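Local structure of glucose-6-phosphate 1-dehydrogenase (Kluyveromyces lactis, 7E6I) at residues A[127-132]-A[149-154]; A[118-123]-A[134-139]. The protein catalyses the NADP+-dependent oxidation of glucose 6-phosphate to 6-phosphoglucono-1,5-lactone, the first step of the oxidative pentose phosphate pathway. All blocks are in the same frame, centred on the assembly; numbering follows the deposited sequence.

Interaction 1. Residues A[127-132]-A[149-154]; sequences SIFIDV and VIVEKP. With BG6 (6-O-phosphono-beta-D-glucopyranose), chain B.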
loop_
_atom_site.group_PDB
_atom_site.type_symbol
_atom_site.label_atom_id
_atom_site.label_comp_id
_atom_site.label_asym_id
_atom_site.label_seq_id
_atom_site.Cartn_x
_atom_site.Cartn_y
_atom_site.Cartn_z
ATOM N N SER A 127 -16.414 9.384 4.123
ATOM C CA SER A 127 -17.679 10.061 4.387
ATOM C C SER A 127 -17.633 11.531 4.022
ATOM O O SER A 127 -18.685 12.172 3.960
ATOM C CB SER A 127 -18.073 9.909 5.854
ATOM O OG SER A 127 -17.057 10.408 6.701
ATOM N N ILE A 128 -16.452 12.076 3.759
ATOM C CA ILE A 128 -16.328 13.462 3.339
ATOM C C ILE A 128 -15.846 13.607 1.884
ATOM O O ILE A 128 -16.130 14.648 1.267
ATOM C CB ILE A 128 -15.434 14.242 4.332
ATOM C CG1 ILE A 128 -16.062 14.129 5.732
ATOM C CG2 ILE A 128 -15.354 15.723 4.011
ATOM C CD1 ILE A 128 -15.101 14.099 6.902
ATOM N N PHE A 129 -15.208 12.573 1.295
ATOM C CA PHE A 129 -14.897 12.540 -0.142
ATOM C C PHE A 129 -16.053 13.003 -0.981
ATOM O O PHE A 129 -15.907 13.882 -1.834
ATOM C CB PHE A 129 -14.623 11.136 -0.711
ATOM C CG PHE A 129 -13.417 10.484 -0.236
ATOM C CD1 PHE A 129 -12.499 11.147 0.534
ATOM C CD2 PHE A 129 -13.222 9.151 -0.545
ATOM C CE1 PHE A 129 -11.396 10.489 0.991
ATOM C CE2 PHE A 129 -12.133 8.482 -0.079
ATOM C CZ PHE A 129 -11.207 9.151 0.688
ATOM N N ILE A 130 -17.175 12.286 -0.839
ATOM C CA ILE A 130 -18.268 12.436 -1.789
ATOM C C ILE A 130 -18.820 13.851 -1.733
ATOM O O ILE A 130 -19.160 14.442 -2.771
ATOM C CB ILE A 130 -19.356 11.375 -1.531
ATOM C CG1 ILE A 130 -18.942 10.045 -2.127
ATOM C CG2 ILE A 130 -20.639 11.757 -2.219
ATOM C CD1 ILE A 130 -18.581 10.126 -3.598
ATOM N N ASP A 131 -18.893 14.433 -0.537
ATOM C CA ASP A 131 -19.297 15.824 -0.460
ATOM C C ASP A 131 -18.298 16.705 -1.191
ATOM O O ASP A 131 -18.680 17.474 -2.079
ATOM C CB ASP A 131 -19.466 16.254 1.000
ATOM C CG ASP A 131 -20.612 15.528 1.689
ATOM O OD1 ASP A 131 -21.366 14.833 0.975
ATOM O OD2 ASP A 131 -20.767 15.642 2.933
ATOM N N VAL A 132 -17.008 16.577 -0.868
ATOM C CA VAL A 132 -16.006 17.438 -1.497
ATOM C C VAL A 132 -15.952 17.202 -2.999
ATOM O O VAL A 132 -15.818 18.147 -3.787
ATOM C CB VAL A 132 -14.627 17.230 -0.853
ATOM C CG1 VAL A 132 -13.591 18.137 -1.532
ATOM C CG2 VAL A 132 -14.707 17.489 0.642
ATOM N N VAL A 149 -7.778 14.273 -8.794
ATOM C CA VAL A 149 -8.029 14.185 -7.362
ATOM C C VAL A 149 -7.442 12.879 -6.833
ATOM O O VAL A 149 -7.606 11.818 -7.442
ATOM C CB VAL A 149 -9.525 14.341 -7.015
ATOM C CG1 VAL A 149 -10.412 14.252 -8.256
ATOM C CG2 VAL A 149 -9.953 13.356 -5.931
ATOM N N ILE A 150 -6.724 12.980 -5.719
ATOM C CA ILE A 150 -6.160 11.841 -5.015
ATOM C C ILE A 150 -7.052 11.522 -3.826
ATOM O O ILE A 150 -7.369 12.408 -3.023
ATOM C CB ILE A 150 -4.726 12.136 -4.547
ATOM C CG1 ILE A 150 -3.787 12.295 -5.735
ATOM C CG2 ILE A 150 -4.234 11.037 -3.637
ATOM C CD1 ILE A 150 -2.514 13.018 -5.372
ATOM N N VAL A 151 -7.459 10.259 -3.713
ATOM C CA VAL A 151 -8.073 9.741 -2.503
ATOM C C VAL A 151 -7.324 8.487 -2.091
ATOM O O VAL A 151 -6.720 7.789 -2.911
ATOM C CB VAL A 151 -9.580 9.444 -2.659
ATOM C CG1 VAL A 151 -10.388 10.702 -2.383
ATOM C CG2 VAL A 151 -9.884 8.888 -4.034
ATOM N N GLU A 152 -7.389 8.202 -0.798
ATOM C CA GLU A 152 -6.600 7.156 -0.175
ATOM C C GLU A 152 -7.522 6.107 0.432
ATOM O O GLU A 152 -8.636 6.419 0.862
ATOM C CB GLU A 152 -5.698 7.761 0.898
ATOM C CG GLU A 152 -4.692 6.808 1.467
ATOM C CD GLU A 152 -3.591 7.519 2.221
ATOM O OE1 GLU A 152 -3.470 8.781 2.106
ATOM O OE2 GLU A 152 -2.848 6.793 2.928
ATOM N N LYS A 153 -7.058 4.859 0.460
ATOM C CA LYS A 153 -7.868 3.793 1.020
ATOM C C LYS A 153 -8.107 4.061 2.507
ATOM O O LYS A 153 -7.292 4.710 3.165
ATOM C CB LYS A 153 -7.187 2.437 0.808
ATOM C CG LYS A 153 -5.996 2.161 1.723
ATOM C CD LYS A 153 -6.373 1.245 2.893
ATOM C CE LYS A 153 -5.128 0.747 3.666
ATOM N NZ LYS A 153 -5.432 0.334 5.087
ATOM N N PRO A 154 -9.213 3.553 3.077
ATOM C CA PRO A 154 -10.187 2.603 2.530
ATOM C C PRO A 154 -11.270 3.224 1.647
ATOM O O PRO A 154 -11.716 4.349 1.889
ATOM C CB PRO A 154 -10.811 2.013 3.794
ATOM C CG PRO A 154 -10.833 3.169 4.728
ATOM C CD PRO A 154 -9.628 4.022 4.409
HETATM C C1 BG6 B . -2.129 0.849 7.368
HETATM C C2 BG6 B . -2.785 -0.011 8.448
HETATM O O1 BG6 B . -2.795 0.820 6.169
HETATM O O5 BG6 B . -0.743 0.336 7.110
HETATM C C3 BG6 B . -1.968 -0.041 9.692
HETATM O O2 BG6 B . -4.107 0.454 8.753
HETATM C C4 BG6 B . -0.596 -0.569 9.425
HETATM O O3 BG6 B . -2.584 -0.911 10.679
HETATM C C5 BG6 B . 0.090 0.250 8.331
HETATM O O4 BG6 B . 0.155 -0.530 10.645
HETATM C C6 BG6 B . 1.405 -0.332 7.891
HETATM O O6 BG6 B . 1.928 0.502 6.873
HETATM P P BG6 B . 3.578 0.646 6.756
HETATM O O1P BG6 B . 4.018 -0.803 6.675
HETATM O O2P BG6 B . 4.091 1.349 7.985
HETATM O O3P BG6 B . 4.023 1.449 5.535
#
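Phe129, reaching from the helix of 127-132, lays one face of its ring on the methyl CG1 of Val151 in the strand of 149-154. This is a CH-pi contact of nearly perfect aim: CG1 lies 3.4 Å from the centroid of the Phe129 ring and only 5° off the normal. All six ring carbons are therefore at much the same distance from that methyl, the nearest being Phe129 CE1, 3.5 Å from Val151 CG1. The torsion at Val151 (chi1 -86°) turns CG1 away from the carbonyl carbon and up against the ring. At the ring's edge, and in its plane, stands the backbone oxygen Glu152 O, 3.8 Å from Phe129 CZ. With an alanine at Phe129, Val151 CG1 would probably lose the ring face it rests on, and a gap would open between helix and sheet.

Polar chemistry lies beyond this pair. Lys153, whose CB points away from the helix, bends at chi2 (101°) and reaches the bound sugar phosphate, where its NZ donates to O1 of BG6 over 2.9 Å; the same ammonium is also hydrogen-bonded to the backbone oxygen of Asp240.

Phe129 and Val151 thus seat the end of a Rossmann-type strand against its crossover helix by apolar packing alone. Separately, the 149-154 segment runs on to Lys153, which gives one hydrogen bond to the anomeric hydroxyl of the substrate.

Interaction 2. Residues A[118-123]-A[134-139]; sequences RLFYLA and SKLKEN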
loop_
_atom_site.group_PDB
_atom_site.type_symbol
_atom_site.label_atom_id
_atom_site.label_comp_id
_atom_site.label_asym_id
_atom_site.label_seq_id
_atom_site.Cartn_x
_atom_site.Cartn_y
_atom_site.Cartn_z
ATOM N N ARG A 118 -4.524 21.375 -12.018
ATOM C CA ARG A 118 -4.939 21.384 -10.617
ATOM C C ARG A 118 -4.949 19.976 -10.036
ATOM O O ARG A 118 -5.593 19.070 -10.584
ATOM C CB ARG A 118 -6.328 22.024 -10.464
ATOM C CG ARG A 118 -6.416 23.406 -11.090
ATOM C CD ARG A 118 -7.798 23.987 -10.995
ATOM N NE ARG A 118 -7.863 25.314 -11.601
ATOM C CZ ARG A 118 -8.953 25.817 -12.164
ATOM N NH1 ARG A 118 -10.073 25.105 -12.201
ATOM N NH2 ARG A 118 -8.927 27.031 -12.683
ATOM N N LEU A 119 -4.242 19.800 -8.921
ATOM C CA LEU A 119 -4.258 18.561 -8.158
ATOM C C LEU A 119 -4.998 18.815 -6.848
ATOM O O LEU A 119 -4.693 19.774 -6.132
ATOM C CB LEU A 119 -2.833 18.052 -7.895
ATOM C CG LEU A 119 -2.654 16.709 -7.159
ATOM C CD1 LEU A 119 -3.203 15.568 -8.004
ATOM C CD2 LEU A 119 -1.185 16.430 -6.778
ATOM N N PHE A 120 -5.989 17.979 -6.556
ATOM C CA PHE A 120 -6.715 18.014 -5.290
ATOM C C PHE A 120 -6.366 16.763 -4.496
ATOM O O PHE A 120 -6.755 15.654 -4.879
ATOM C CB PHE A 120 -8.218 18.099 -5.536
ATOM C CG PHE A 120 -8.637 19.332 -6.264
ATOM C CD1 PHE A 120 -8.765 20.542 -5.595
ATOM C CD2 PHE A 120 -8.881 19.293 -7.627
ATOM C CE1 PHE A 120 -9.144 21.689 -6.271
ATOM C CE2 PHE A 120 -9.261 20.440 -8.310
ATOM C CZ PHE A 120 -9.388 21.639 -7.634
ATOM N N TYR A 121 -5.634 16.937 -3.400
ATOM C CA TYR A 121 -5.335 15.835 -2.489
ATOM C C TYR A 121 -6.375 15.823 -1.372
ATOM O O TYR A 121 -6.465 16.781 -0.597
ATOM C CB TYR A 121 -3.922 15.964 -1.911
ATOM C CG TYR A 121 -3.409 14.680 -1.302
ATOM C CD1 TYR A 121 -4.055 14.094 -0.207
ATOM C CD2 TYR A 121 -2.294 14.037 -1.832
ATOM C CE1 TYR A 121 -3.601 12.910 0.342
ATOM C CE2 TYR A 121 -1.830 12.847 -1.289
ATOM C CZ TYR A 121 -2.479 12.287 -0.205
ATOM O OH TYR A 121 -2.012 11.101 0.331
ATOM N N LEU A 122 -7.133 14.730 -1.264
ATOM C CA LEU A 122 -8.269 14.669 -0.337
ATOM C C LEU A 122 -7.890 13.870 0.912
ATOM O O LEU A 122 -8.224 12.695 1.062
ATOM C CB LEU A 122 -9.490 14.071 -1.034
ATOM C CG LEU A 122 -10.431 14.982 -1.821
ATOM C CD1 LEU A 122 -9.681 15.907 -2.749
ATOM C CD2 LEU A 122 -11.416 14.139 -2.599
ATOM N N ALA A 123 -7.196 14.533 1.841
ATOM C CA ALA A 123 -6.724 13.877 3.064
ATOM C C ALA A 123 -7.861 13.760 4.083
ATOM O O ALA A 123 -7.814 14.294 5.189
ATOM C CB ALA A 123 -5.544 14.637 3.647
ATOM N N SER A 134 -18.398 16.171 -5.020
ATOM C CA SER A 134 -19.546 16.919 -5.524
ATOM C C SER A 134 -19.226 18.400 -5.645
ATOM O O SER A 134 -19.387 19.000 -6.716
ATOM C CB SER A 134 -20.759 16.729 -4.609
ATOM O OG SER A 134 -21.146 15.374 -4.561
ATOM N N LYS A 135 -18.751 19.002 -4.558
ATOM C CA LYS A 135 -18.518 20.440 -4.559
ATOM C C LYS A 135 -17.484 20.843 -5.607
ATOM O O LYS A 135 -17.690 21.803 -6.357
ATOM C CB LYS A 135 -18.091 20.888 -3.168
ATOM C CG LYS A 135 -19.168 20.735 -2.116
ATOM C CD LYS A 135 -20.287 21.725 -2.331
ATOM C CE LYS A 135 -21.586 21.192 -1.753
ATOM N NZ LYS A 135 -22.767 21.596 -2.556
ATOM N N LEU A 136 -16.358 20.123 -5.674
ATOM C CA LEU A 136 -15.367 20.404 -6.710
ATOM C C LEU A 136 -15.974 20.305 -8.103
ATOM O O LEU A 136 -15.681 21.126 -8.981
ATOM C CB LEU A 136 -14.186 19.445 -6.592
ATOM C CG LEU A 136 -13.239 19.603 -5.414
ATOM C CD1 LEU A 136 -12.292 18.400 -5.382
ATOM C CD2 LEU A 136 -12.481 20.907 -5.525
ATOM N N LYS A 137 -16.820 19.302 -8.324
ATOM C CA LYS A 137 -17.437 19.132 -9.634
ATOM C C LYS A 137 -18.498 20.197 -9.905
ATOM O O LYS A 137 -18.636 20.647 -11.045
ATOM C CB LYS A 137 -18.023 17.723 -9.738
ATOM C CG LYS A 137 -18.521 17.335 -11.110
ATOM C CD LYS A 137 -17.430 17.382 -12.187
ATOM C CE LYS A 137 -17.935 16.744 -13.485
ATOM N NZ LYS A 137 -16.874 16.641 -14.529
ATOM N N GLU A 138 -19.254 20.613 -8.883
ATOM C CA GLU A 138 -20.275 21.642 -9.077
ATOM C C GLU A 138 -19.676 23.037 -9.220
ATOM O O GLU A 138 -20.239 23.871 -9.938
ATOM C CB GLU A 138 -21.282 21.649 -7.913
ATOM C CG GLU A 138 -21.938 20.288 -7.562
ATOM C CD GLU A 138 -22.430 20.188 -6.090
ATOM O OE1 GLU A 138 -23.560 19.694 -5.848
ATOM O OE2 GLU A 138 -21.686 20.594 -5.166
ATOM N N ASN A 139 -18.550 23.314 -8.558
ATOM C CA ASN A 139 -18.053 24.677 -8.420
ATOM C C ASN A 139 -16.679 24.922 -9.025
ATOM O O ASN A 139 -16.440 26.021 -9.522
ATOM C CB ASN A 139 -18.002 25.075 -6.936
ATOM C CG ASN A 139 -19.372 25.074 -6.282
ATOM O OD1 ASN A 139 -20.102 26.063 -6.337
ATOM N ND2 ASN A 139 -19.733 23.957 -5.662
#
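One face of the Phe120 ring receives Leu136 CD2, which sits 3.5 Å above the ring plane and displaced toward the rim. The CH-pi contact is accordingly less centred than a methyl over the middle would be: CD2 of Leu136 is 22° off the normal of the Phe120 ring and comes nearest at CE1, 3.5 Å away. The other branch of the leucine, CD1, lies by the root of the ring, 3.9 Å from Phe120 CG, so the two methyls lie along the same face, one by the root and one toward the rim. With its CG anti to the carbonyl carbon (chi1 -71°), Leu136 sends both branches from the helix of 134-139 toward the strand of 118-123. A looser apolar touch joins Leu136 CD1 to Leu122 CD1 at 4.5 Å.

On the helix itself the bonds are polar. Lys135 NZ forms a salt bridge with Glu138 OE2 at 3.0 Å, meeting it on the syn side but somewhat out of the carboxylate plane (23°), and has a second anionic partner in Asp94. Asn139 ND2 donates to Lys135 O, 3.0 Å away, an oxygen that also accepts from Asn139 N and is thus gripped twice near the helix's C-terminal end.

In this beta-alpha-beta crossover the apolar face of the helix is buried against the sheet, carbon on carbon, and asks for no polar partner there; Lys135, Glu138 and Asn139 find theirs on the helix's other side.

In the fold
Interactions 1 and 2 are two halves of a single beta-alpha-beta crossover: strand 117-122, helix 126-139, strand 146-152. Their centres lie 9 Å apart and their segments alternate along the chain, in the order 118-123, 127-132, 134-139, 149-154. The early part of the helix packs on the later strand, its end on the earlier one. These strands are parallel neighbours in the six-stranded sheet of the nucleotide-binding domain, joined by probable hydrogen bonds from Ile150 to Phe120 and Leu122, and Val151 CG1 also packs on Leu122 CD2. One helix therefore covers two adjacent strands, the later of which leads straight to the substrate pocket.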